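Local coordinates for protein pngf-ii (Elizabethkingia meningoseptica, PDB 4R4X) that probably removes N-linked glycans from glycoproteins as a peptide:N-glycosidase, cleaving the bond between the sugar chain and the asparagine that carries it, at residues A[276-289]-A[394-408]. Sequence-based numbering, arbitrary orientation.
Sequences YQNGNGKSYQGVAL and QDYPTMFNSDKGVEV
The carbonyl oxygen of Gly405 is gripped twice by side chains of 276-289: Tyr276 OH donates to Gly405 O at 2.7 Å, and Asn278 ND2 reaches the same oxygen in a nearly straight bond of 2.9 Å. Tyr276 CG lies anti to the backbone N (chi1 178°), which sends the ring out towards 394-408; its hydroxyl also accepts from Glu407 N, so it bridges Gly405 and the start of strand 406-412. The second N-H of Asn278 ND2 goes to Met399 O, also 2.9 Å away. Both acceptors lie in the amide plane, and with Asn278 OD1 taking Asn280 N in an Asx turn, the amide is fixed in rotation. Ser402 OG works in return, donating to Asn278 O from above the carbonyl plane while accepting from Lys404 N in an ST turn.

At the hairpin tip, Asn401 ND2 meets a lone pair of Asn280 OD1 at 2.8 Å, the two amide planes 61° apart. Further along, the Tyr284 ring takes Met399 CB over one face, 3.6 Å from CE2, and the selenium of Met399, modelled as selenomethionine, sits above that face at a distance, a Met-aromatic contact. At the ring's edge the phenol oxygen Tyr284 OH pairs with Thr398 OG1 at 2.7 Å. The bent side chain of Gln285 (chi2 83°) presents both ends of its amide to Asp395: OE1 accepts from Asp395 N, while NE2 donates to the anti lone pair of OD2, 3.0 Å away. Gln394 NE2 adds a weak bond to Gln285 O, Gln394 OE1 being held by Tyr262 OH and Met389 N.

Phe400 and Pro397 turn away onto strand 527-537. The two-stranded antiparallel beta hairpin 275-276/284-285 thus docks on an irregular loop and on the start of strand 406-412, joining the N- and C-terminal regions of the PNGase F-like part.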
ATOM      1  N   TYR A 276      11.921 -23.436 -23.222  1.00 19.22           N
ATOM      2  CA  TYR A 276      13.088 -22.599 -23.491  1.00 18.77           C
ATOM      3  C   TYR A 276      14.357 -23.442 -23.376  1.00 18.92           C
ATOM      4  O   TYR A 276      14.531 -24.184 -22.418  1.00 19.38           O
ATOM      5  CB  TYR A 276      13.176 -21.412 -22.496  1.00 19.04           C
ATOM      6  CG  TYR A 276      14.412 -20.538 -22.696  1.00 18.40           C
ATOM      7  CD1 TYR A 276      14.495 -19.636 -23.758  1.00 19.21           C
ATOM      8  CD2 TYR A 276      15.487 -20.619 -21.837  1.00 17.70           C
ATOM      9  CE1 TYR A 276      15.626 -18.843 -23.950  1.00 19.43           C
ATOM     10  CE2 TYR A 276      16.614 -19.834 -22.007  1.00 18.70           C
ATOM     11  CZ  TYR A 276      16.688 -18.956 -23.071  1.00 18.95           C
ATOM     12  OH  TYR A 276      17.806 -18.189 -23.232  1.00 19.90           O
ATOM     13  N   GLN A 277      15.249 -23.311 -24.347  1.00 20.20           N
ATOM     14  CA  GLN A 277      16.532 -24.046 -24.343  1.00 20.66           C
ATOM     15  C   GLN A 277      17.640 -23.118 -24.822  1.00 20.62           C
ATOM     16  O   GLN A 277      17.398 -22.291 -25.705  1.00 21.19           O
ATOM     17  CB  GLN A 277      16.423 -25.292 -25.233  1.00 23.72           C
ATOM     18  CG  GLN A 277      15.520 -26.351 -24.632  1.00 26.51           C
ATOM     19  CD  GLN A 277      15.330 -27.588 -25.497  1.00 30.48           C
ATOM     20  OE1 GLN A 277      14.820 -28.604 -25.028  1.00 35.27           O
ATOM     21  NE2 GLN A 277      15.705 -27.499 -26.746  1.00 30.15           N
ATOM     22  N   ASN A 278      18.841 -23.211 -24.239  1.00 19.60           N
ATOM     23  CA  ASN A 278      19.894 -22.254 -24.574  1.00 20.20           C
ATOM     24  C   ASN A 278      21.273 -22.857 -24.819  1.00 21.46           C
ATOM     25  O   ASN A 278      22.273 -22.113 -24.843  1.00 21.56           O
ATOM     26  CB  ASN A 278      20.019 -21.186 -23.485  1.00 19.74           C
ATOM     27  CG  ASN A 278      20.607 -21.727 -22.203  1.00 19.16           C
ATOM     28  OD1 ASN A 278      20.947 -22.919 -22.096  1.00 16.90           O
ATOM     29  ND2 ASN A 278      20.728 -20.852 -21.211  1.00 18.42           N
ATOM     30  N   GLY A 279      21.321 -24.180 -24.986  1.00 22.60           N
ATOM     31  CA  GLY A 279      22.579 -24.891 -25.240  1.00 24.20           C
ATOM     32  C   GLY A 279      23.147 -25.657 -24.054  1.00 23.88           C
ATOM     33  O   GLY A 279      24.083 -26.418 -24.225  1.00 23.20           O
ATOM     34  N   ASN A 280      22.620 -25.463 -22.843  1.00 21.81           N
ATOM     35  CA  ASN A 280      23.198 -26.158 -21.672  1.00 22.30           C
ATOM     36  C   ASN A 280      22.686 -27.587 -21.443  1.00 21.75           C
ATOM     37  O   ASN A 280      23.021 -28.187 -20.447  1.00 22.48           O
ATOM     38  CB  ASN A 280      23.075 -25.316 -20.381  1.00 21.34           C
ATOM     39  CG  ASN A 280      21.693 -25.381 -19.724  1.00 20.89           C
ATOM     40  OD1 ASN A 280      21.555 -24.980 -18.555  1.00 20.67           O
ATOM     41  ND2 ASN A 280      20.672 -25.836 -20.448  1.00 18.13           N
ATOM     42  N   GLY A 281      21.851 -28.096 -22.341  1.00 21.74           N
ATOM     43  CA  GLY A 281      21.425 -29.481 -22.302  1.00 23.82           C
ATOM     44  C   GLY A 281      20.161 -29.713 -21.489  1.00 24.43           C
ATOM     45  O   GLY A 281      19.625 -30.810 -21.471  1.00 25.72           O
ATOM     46  N   LYS A 282      19.670 -28.673 -20.826  1.00 22.28           N
ATOM     47  CA  LYS A 282      18.471 -28.775 -20.036  1.00 21.65           C
ATOM     48  C   LYS A 282      17.307 -28.039 -20.711  1.00 20.51           C
ATOM     49  O   LYS A 282      17.483 -27.336 -21.727  1.00 19.28           O
ATOM     50  CB  LYS A 282      18.720 -28.209 -18.635  1.00 22.51           C
ATOM     51  CG  LYS A 282      19.772 -28.981 -17.867  1.00 23.31           C
ATOM     52  CD  LYS A 282      19.988 -28.425 -16.475  1.00 23.98           C
ATOM     53  CE  LYS A 282      20.977 -29.277 -15.695  1.00 25.03           C
ATOM     54  NZ  LYS A 282      21.233 -28.641 -14.369  1.00 25.55           N
ATOM     55  N   SER A 283      16.132 -28.217 -20.124  1.00 19.84           N
ATOM     56  CA  SER A 283      14.909 -27.581 -20.572  1.00 20.63           C
ATOM     57  C   SER A 283      14.278 -26.760 -19.483  1.00 18.97           C
ATOM     58  O   SER A 283      14.319 -27.124 -18.307  1.00 18.77           O
ATOM     59  CB  SER A 283      13.900 -28.611 -21.013  1.00 22.06           C
ATOM     60  OG  SER A 283      14.305 -29.115 -22.246  1.00 23.79           O
ATOM     61  N   TYR A 284      13.665 -25.662 -19.899  1.00 18.45           N
ATOM     62  CA  TYR A 284      13.020 -24.740 -18.974  1.00 17.11           C
ATOM     63  C   TYR A 284      11.666 -24.429 -19.575  1.00 18.07           C
ATOM     64  O   TYR A 284      11.473 -24.585 -20.794  1.00 19.03           O
ATOM     65  CB  TYR A 284      13.895 -23.506 -18.791  1.00 16.21           C
ATOM     66  CG  TYR A 284      15.267 -23.892 -18.316  1.00 15.53           C
ATOM     67  CD1 TYR A 284      15.500 -24.171 -16.961  1.00 15.49           C
ATOM     68  CD2 TYR A 284      16.309 -24.051 -19.202  1.00 14.35           C
ATOM     69  CE1 TYR A 284      16.728 -24.581 -16.518  1.00 15.17           C
ATOM     70  CE2 TYR A 284      17.561 -24.460 -18.772  1.00 14.36           C
ATOM     71  CZ  TYR A 284      17.768 -24.721 -17.424  1.00 14.61           C
ATOM     72  OH  TYR A 284      19.007 -25.119 -16.958  1.00 14.84           O
ATOM     73  N   GLN A 285      10.735 -24.005 -18.731  1.00 17.60           N
ATOM     74  CA  GLN A 285       9.342 -23.896 -19.127  1.00 17.80           C
ATOM     75  C   GLN A 285       8.755 -22.521 -18.810  1.00 17.21           C
ATOM     76  O   GLN A 285       8.743 -22.090 -17.663  1.00 17.26           O
ATOM     77  CB  GLN A 285       8.510 -24.961 -18.420  1.00 18.38           C
ATOM     78  CG  GLN A 285       9.031 -26.377 -18.565  1.00 18.53           C
ATOM     79  CD  GLN A 285      10.134 -26.725 -17.581  1.00 19.28           C
ATOM     80  OE1 GLN A 285      10.112 -26.314 -16.406  1.00 18.27           O
ATOM     81  NE2 GLN A 285      11.107 -27.501 -18.053  1.00 18.74           N
ATOM     82  N   GLY A 286       8.241 -21.853 -19.838  1.00 16.63           N
ATOM     83  CA  GLY A 286       7.431 -20.653 -19.664  1.00 15.91           C
ATOM     84  C   GLY A 286       8.171 -19.445 -19.128  1.00 15.29           C
ATOM     85  O   GLY A 286       7.559 -18.564 -18.522  1.00 15.34           O
ATOM     86  N   VAL A 287       9.470 -19.393 -19.383  1.00 14.98           N
ATOM     87  CA  VAL A 287      10.325 -18.354 -18.809  1.00 15.27           C
ATOM     88  C   VAL A 287      10.532 -17.149 -19.711  1.00 15.41           C
ATOM     89  O   VAL A 287      11.053 -16.128 -19.247  1.00 14.17           O
ATOM     90  CB  VAL A 287      11.702 -18.897 -18.375  1.00 15.08           C
ATOM     91  CG1 VAL A 287      11.507 -19.990 -17.360  1.00 14.68           C
ATOM     92  CG2 VAL A 287      12.539 -19.376 -19.561  1.00 15.48           C
ATOM     93  N   ALA A 288      10.125 -17.266 -20.976  1.00 14.89           N
ATOM     94  CA  ALA A 288      10.339 -16.211 -21.957  1.00 15.79           C
ATOM     95  C   ALA A 288       9.103 -15.935 -22.806  1.00 16.22           C
ATOM     96  O   ALA A 288       8.345 -16.846 -23.139  1.00 16.17           O
ATOM     97  CB  ALA A 288      11.508 -16.573 -22.872  1.00 16.22           C
ATOM     98  N   LEU A 289       8.912 -14.667 -23.162  1.00 15.71           N
ATOM     99  CA  LEU A 289       7.848 -14.291 -24.058  1.00 17.47           C
ATOM    100  C   LEU A 289       8.075 -15.002 -25.403  1.00 17.51           C
ATOM    101  O   LEU A 289       9.219 -15.193 -25.815  1.00 16.05           O
ATOM    102  CB  LEU A 289       7.835 -12.767 -24.222  1.00 18.50           C
ATOM    103  CG  LEU A 289       7.134 -12.055 -25.369  1.00 19.03           C
ATOM    104  CD1 LEU A 289       7.033 -10.583 -25.004  1.00 19.80           C
ATOM    105  CD2 LEU A 289       7.869 -12.235 -26.682  1.00 20.61           C
ATOM    106  N   GLN A 394       7.801 -27.368 -12.715  1.00 17.51           N
ATOM    107  CA  GLN A 394       8.620 -26.347 -13.405  1.00 17.60           C
ATOM    108  C   GLN A 394      10.045 -26.369 -12.857  1.00 18.23           C
ATOM    109  O   GLN A 394      10.245 -26.237 -11.647  1.00 16.87           O
ATOM    110  CB  GLN A 394       8.017 -24.949 -13.241  1.00 17.17           C
ATOM    111  CG  GLN A 394       8.701 -23.884 -14.091  1.00 16.91           C
ATOM    112  CD  GLN A 394       8.118 -22.482 -13.920  1.00 16.27           C
ATOM    113  OE1 GLN A 394       7.326 -22.201 -13.012  1.00 16.03           O
ATOM    114  NE2 GLN A 394       8.495 -21.598 -14.824  1.00 16.30           N
ATOM    115  N   ASP A 395      11.029 -26.524 -13.748  1.00 17.76           N
ATOM    116  CA  ASP A 395      12.429 -26.632 -13.344  1.00 17.42           C
ATOM    117  C   ASP A 395      12.969 -25.349 -12.730  1.00 16.67           C
ATOM    118  O   ASP A 395      12.497 -24.260 -13.040  1.00 16.44           O
ATOM    119  CB  ASP A 395      13.286 -27.040 -14.549  1.00 19.75           C
ATOM    120  CG  ASP A 395      13.156 -28.507 -14.849  1.00 21.80           C
ATOM    121  OD1 ASP A 395      13.484 -29.297 -13.933  1.00 22.76           O
ATOM    122  OD2 ASP A 395      12.701 -28.864 -15.948  1.00 22.84           O
ATOM    123  N   TYR A 396      13.944 -25.499 -11.844  1.00 15.70           N
ATOM    124  CA  TYR A 396      14.651 -24.353 -11.280  1.00 17.32           C
ATOM    125  C   TYR A 396      15.453 -23.661 -12.352  1.00 15.95           C
ATOM    126  O   TYR A 396      15.881 -24.309 -13.292  1.00 14.61           O
ATOM    127  CB  TYR A 396      15.593 -24.784 -10.174  1.00 18.78           C
ATOM    128  CG  TYR A 396      14.882 -25.251  -8.955  1.00 20.36           C
ATOM    129  CD1 TYR A 396      14.515 -26.587  -8.820  1.00 23.12           C
ATOM    130  CD2 TYR A 396      14.564 -24.369  -7.934  1.00 22.70           C
ATOM    131  CE1 TYR A 396      13.866 -27.031  -7.698  1.00 24.70           C
ATOM    132  CE2 TYR A 396      13.922 -24.810  -6.798  1.00 23.80           C
ATOM    133  CZ  TYR A 396      13.575 -26.140  -6.696  1.00 25.29           C
ATOM    134  OH  TYR A 396      12.924 -26.587  -5.587  1.00 28.86           O
ATOM    135  N   PRO A 397      15.693 -22.348 -12.186  1.00 15.27           N
ATOM    136  CA  PRO A 397      16.385 -21.581 -13.208  1.00 15.67           C
ATOM    137  C   PRO A 397      17.903 -21.726 -13.173  1.00 15.47           C
ATOM    138  O   PRO A 397      18.626 -20.822 -12.768  1.00 15.03           O
ATOM    139  CB  PRO A 397      15.915 -20.140 -12.929  1.00 15.74           C
ATOM    140  CG  PRO A 397      15.636 -20.123 -11.465  1.00 15.49           C
ATOM    141  CD  PRO A 397      15.034 -21.470 -11.201  1.00 15.42           C
ATOM    142  N   THR A 398      18.364 -22.882 -13.640  1.00 16.04           N
ATOM    143  CA  THR A 398      19.775 -23.223 -13.713  1.00 15.79           C
ATOM    144  C   THR A 398      20.382 -22.916 -15.092  1.00 16.42           C
ATOM    145  O   THR A 398      21.454 -23.422 -15.443  1.00 16.35           O
ATOM    146  CB  THR A 398      19.932 -24.713 -13.404  1.00 16.52           C
ATOM    147  OG1 THR A 398      19.092 -25.483 -14.307  1.00 14.60           O
ATOM    148  CG2 THR A 398      19.499 -24.992 -11.995  1.00 16.52           C
HETATM  149  N   MSE A 399      19.733 -22.045 -15.862  1.00 17.47           N
HETATM  150  CA  MSE A 399      20.130 -21.809 -17.261  1.00 17.61           C
HETATM  151  C   MSE A 399      21.362 -20.961 -17.426  1.00 16.74           C
HETATM  152  O   MSE A 399      21.877 -20.831 -18.527  1.00 16.97           O
HETATM  153  CB  MSE A 399      18.976 -21.184 -18.056  1.00 18.31           C
HETATM  154  CG  MSE A 399      18.603 -19.754 -17.705  1.00 19.48           C
HETATM  155 SE   MSE A 399      17.325 -19.720 -16.195  1.00 24.98          SE
HETATM  156  CE  MSE A 399      15.740 -20.479 -17.086  1.00 21.21           C
ATOM    157  N   PHE A 400      21.862 -20.395 -16.341  1.00 15.50           N
ATOM    158  CA  PHE A 400      22.889 -19.375 -16.442  1.00 15.76           C
ATOM    159  C   PHE A 400      24.301 -19.935 -16.476  1.00 16.60           C
ATOM    160  O   PHE A 400      25.266 -19.186 -16.590  1.00 16.19           O
ATOM    161  CB  PHE A 400      22.672 -18.337 -15.353  1.00 15.21           C
ATOM    162  CG  PHE A 400      21.438 -17.524 -15.575  1.00 15.13           C
ATOM    163  CD1 PHE A 400      21.401 -16.580 -16.590  1.00 14.88           C
ATOM    164  CD2 PHE A 400      20.319 -17.703 -14.795  1.00 14.43           C
ATOM    165  CE1 PHE A 400      20.271 -15.838 -16.817  1.00 15.27           C
ATOM    166  CE2 PHE A 400      19.181 -16.947 -15.006  1.00 15.45           C
ATOM    167  CZ  PHE A 400      19.150 -16.017 -16.025  1.00 15.21           C
ATOM    168  N   ASN A 401      24.434 -21.259 -16.463  1.00 17.51           N
ATOM    169  CA  ASN A 401      25.744 -21.845 -16.782  1.00 19.32           C
ATOM    170  C   ASN A 401      26.105 -21.794 -18.273  1.00 20.73           C
ATOM    171  O   ASN A 401      27.229 -22.113 -18.629  1.00 24.02           O
ATOM    172  CB  ASN A 401      25.912 -23.254 -16.220  1.00 20.20           C
ATOM    173  CG  ASN A 401      25.062 -24.294 -16.935  1.00 22.16           C
ATOM    174  OD1 ASN A 401      25.498 -25.443 -17.109  1.00 26.54           O
ATOM    175  ND2 ASN A 401      23.870 -23.924 -17.333  1.00 19.63           N
ATOM    176  N   SER A 402      25.171 -21.392 -19.137  1.00 19.53           N
ATOM    177  CA  SER A 402      25.481 -21.159 -20.545  1.00 20.22           C
ATOM    178  C   SER A 402      25.683 -19.670 -20.715  1.00 20.80           C
ATOM    179  O   SER A 402      24.915 -18.885 -20.158  1.00 19.36           O
ATOM    180  CB  SER A 402      24.341 -21.591 -21.459  1.00 19.92           C
ATOM    181  OG  SER A 402      24.453 -20.975 -22.738  1.00 20.30           O
ATOM    182  N   ASP A 403      26.660 -19.288 -21.537  1.00 21.90           N
ATOM    183  CA  ASP A 403      26.859 -17.872 -21.879  1.00 24.29           C
ATOM    184  C   ASP A 403      25.609 -17.232 -22.510  1.00 23.19           C
ATOM    185  O   ASP A 403      25.450 -16.021 -22.430  1.00 22.62           O
ATOM    186  CB  ASP A 403      28.065 -17.687 -22.812  1.00 26.59           C
ATOM    187  CG  ASP A 403      28.367 -16.208 -23.088  1.00 27.91           C
ATOM    188  OD1 ASP A 403      28.871 -15.511 -22.187  1.00 30.31           O
ATOM    189  OD2 ASP A 403      28.061 -15.727 -24.192  1.00 30.03           O
ATOM    190  N   LYS A 404      24.731 -18.027 -23.132  1.00 20.75           N
ATOM    191  CA  LYS A 404      23.513 -17.484 -23.749  1.00 20.68           C
ATOM    192  C   LYS A 404      22.508 -16.974 -22.695  1.00 19.25           C
ATOM    193  O   LYS A 404      21.720 -16.077 -22.969  1.00 18.53           O
ATOM    194  CB  LYS A 404      22.820 -18.520 -24.639  1.00 23.05           C
ATOM    195  CG  LYS A 404      21.526 -18.001 -25.257  1.00 26.77           C
ATOM    196  CD  LYS A 404      21.009 -18.855 -26.417  1.00 31.24           C
ATOM    197  CE  LYS A 404      19.482 -18.812 -26.500  1.00 33.40           C
ATOM    198  NZ  LYS A 404      18.978 -19.577 -27.682  1.00 37.42           N
ATOM    199  N   GLY A 405      22.540 -17.551 -21.499  1.00 17.64           N
ATOM    200  CA  GLY A 405      21.667 -17.106 -20.413  1.00 17.07           C
ATOM    201  C   GLY A 405      20.217 -17.136 -20.850  1.00 16.68           C
ATOM    202  O   GLY A 405      19.751 -18.143 -21.419  1.00 16.63           O
ATOM    203  N   VAL A 406      19.517 -16.033 -20.599  1.00 16.21           N
ATOM    204  CA  VAL A 406      18.131 -15.869 -21.017  1.00 16.55           C
ATOM    205  C   VAL A 406      18.116 -14.819 -22.132  1.00 16.43           C
ATOM    206  O   VAL A 406      18.559 -13.711 -21.944  1.00 16.15           O
ATOM    207  CB  VAL A 406      17.222 -15.375 -19.865  1.00 16.27           C
ATOM    208  CG1 VAL A 406      15.891 -14.911 -20.426  1.00 16.82           C
ATOM    209  CG2 VAL A 406      17.005 -16.478 -18.848  1.00 16.49           C
ATOM    210  N   GLU A 407      17.582 -15.178 -23.280  1.00 17.57           N
ATOM    211  CA  GLU A 407      17.583 -14.295 -24.440  1.00 19.04           C
ATOM    212  C   GLU A 407      16.183 -14.304 -24.984  1.00 18.75           C
ATOM    213  O   GLU A 407      15.613 -15.384 -25.200  1.00 18.83           O
ATOM    214  CB  GLU A 407      18.589 -14.800 -25.479  1.00 22.63           C
ATOM    215  CG  GLU A 407      18.612 -14.001 -26.768  1.00 27.54           C
ATOM    216  CD  GLU A 407      19.867 -14.285 -27.585  1.00 31.31           C
ATOM    217  OE1 GLU A 407      20.482 -13.310 -28.077  1.00 35.66           O
ATOM    218  OE2 GLU A 407      20.259 -15.468 -27.672  1.00 31.55           O
ATOM    219  N   VAL A 408      15.615 -13.114 -25.159  1.00 17.48           N
ATOM    220  CA  VAL A 408      14.239 -12.945 -25.615  0.50 17.40           C
ATOM    221  C   VAL A 408      14.194 -11.930 -26.772  1.00 17.82           C
ATOM    222  O   VAL A 408      14.858 -10.894 -26.702  1.00 17.01           O
ATOM    223  CB  VAL A 408      13.361 -12.429 -24.450  0.50 16.57           C
ATOM    224  CG1 VAL A 408      11.881 -12.512 -24.780  0.50 16.12           C
ATOM    225  CG2 VAL A 408      13.661 -13.205 -23.175  0.50 16.79           C
TER
HETATM  226  O   HOH W   1      19.935 -22.249 -27.858  1.00 35.77           O
HETATM  227  O   HOH W   2      23.531 -27.574 -17.726  1.00 26.89           O
HETATM  228  O   HOH W   3      22.589 -26.180 -15.257  1.00 21.81           O
HETATM  229  O   HOH W   4      11.668 -23.515 -16.016  1.00 16.16           O